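PDB 3AJF: Non-structural protein 3 from Rice hoja blanca virus, which suppresses RNA-mediated gene silencing in the host, presumably by binding double-stranded RNA, and is represented here by its helical domain as a homodimer. Local coordinates for the interface of chains A and B. Sequence-based numbering; all coordinates share one arbitrary frame. Chains: chain A/B, Non-structural protein 3.

The interface of chains A and B. Residues chain A 60, 63-64, 74, 78; chain B 88-89, 91.
B:Phe88 lays its ring against A:Leu63, and around this aromatic ring the two-fold homodimer interface illustrates how one residue can pair an apolar side chain with a polar backbone grip. The ring lies against the C-terminal end of helix 49-64. A:Leu63 CB stands 3.8 Å above one face, displaced toward the rim, while its CD1 reaches back to B:Phe88 CB. Farther along the ring, A:Ser64 CB meets B:Phe88 CE1 at 3.7 Å. A:Ile60 CG2 meets B:Phe88 CE2 at 4.0 Å. With its OG (chi1 64°) turned back to bond the A:Ile60 carbonyl, A:Ser64 presents its CB to the ring. B:Phe88 as a whole, ring and backbone, hides 80 Å² against the partner.

The backbone supplies the second half of the grip. A:Arg74, its chain bent at chi3 (73°), approaches side-on, and NE and NH2 both donate to the B:Phe88 carbonyl oxygen, which lies close to the guanidinium plane. A:Leu63 CD2 lies over the rim of one face of that plane, so the same leucine packs against both flat groups.

A second, smaller apolar contact joins B:Val89 CG2 to A:Thr78 CG2 at 3.8 Å. Looser is the side toward B:Leu91, which loses merely 2 Å² to the partner, and the NE bond to B:Val89 O is likewise weak. Firmer is an intrachain bond that should help hold the guanidinium in its plane: A:Arg74 NH2 donates almost straight (169° at H) to a lone pair of A:Leu63 O, 2.7 Å away.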
# COMPACT_ATOMS: atom_id res chain seq x y z
N ILE A 60 -2.89 4.30 3.70
CA ILE A 60 -2.83 3.23 4.72
C ILE A 60 -3.19 3.78 6.12
O ILE A 60 -3.94 3.15 6.87
CB ILE A 60 -1.46 2.52 4.73
CG1 ILE A 60 -1.29 1.73 3.38
CG2 ILE A 60 -1.33 1.57 5.97
CD1 ILE A 60 0.16 1.17 3.12
N LEU A 63 -6.94 4.08 6.37
CA LEU A 63 -7.60 2.78 6.54
C LEU A 63 -7.35 2.16 7.92
O LEU A 63 -8.19 1.40 8.43
CB LEU A 63 -7.13 1.79 5.46
CG LEU A 63 -7.60 2.12 4.04
CD1 LEU A 63 -6.75 1.40 2.95
CD2 LEU A 63 -9.09 1.76 3.94
N SER A 64 -6.19 2.44 8.49
CA SER A 64 -5.78 1.74 9.70
C SER A 64 -6.10 2.55 10.96
O SER A 64 -6.21 1.97 12.04
CB SER A 64 -4.29 1.42 9.64
OG SER A 64 -3.48 2.59 9.60
N ARG A 74 -14.10 2.38 1.99
CA ARG A 74 -13.05 1.40 2.32
C ARG A 74 -12.56 0.58 1.13
O ARG A 74 -11.35 0.37 0.98
CB ARG A 74 -13.44 0.47 3.50
CG ARG A 74 -13.75 1.20 4.83
CD ARG A 74 -13.73 0.21 5.99
NE ARG A 74 -12.35 -0.18 6.29
CZ ARG A 74 -11.46 0.57 6.94
NH1 ARG A 74 -11.81 1.73 7.46
NH2 ARG A 74 -10.22 0.12 7.11
N THR A 78 -8.84 0.95 -0.58
CA THR A 78 -8.00 -0.21 -0.55
C THR A 78 -7.57 -0.58 -1.96
O THR A 78 -6.42 -0.99 -2.18
CB THR A 78 -8.75 -1.40 0.11
OG1 THR A 78 -9.01 -1.07 1.49
CG2 THR A 78 -7.94 -2.66 0.05
N PHE B 88 -7.73 -4.64 4.48
CA PHE B 88 -8.29 -3.39 5.05
C PHE B 88 -9.76 -3.16 4.71
O PHE B 88 -10.42 -2.36 5.36
CB PHE B 88 -7.49 -2.12 4.66
CG PHE B 88 -6.25 -1.90 5.49
CD1 PHE B 88 -6.31 -1.83 6.88
CD2 PHE B 88 -5.02 -1.74 4.88
CE1 PHE B 88 -5.18 -1.61 7.65
CE2 PHE B 88 -3.86 -1.52 5.66
CZ PHE B 88 -3.95 -1.46 7.04
N VAL B 89 -10.29 -3.83 3.68
CA VAL B 89 -11.71 -3.57 3.36
C VAL B 89 -12.57 -3.87 4.59
O VAL B 89 -13.38 -3.03 5.00
CB VAL B 89 -12.23 -4.35 2.13
CG1 VAL B 89 -13.71 -4.01 1.87
CG2 VAL B 89 -11.36 -4.04 0.89
N LEU B 91 -11.15 -5.01 7.73
CA LEU B 91 -10.41 -4.77 8.97
C LEU B 91 -10.30 -3.27 9.29
O LEU B 91 -9.45 -2.56 8.74
CB LEU B 91 -9.04 -5.46 8.87
CG LEU B 91 -8.12 -5.59 10.07
CD1 LEU B 91 -8.68 -6.59 11.09
CD2 LEU B 91 -6.73 -6.02 9.54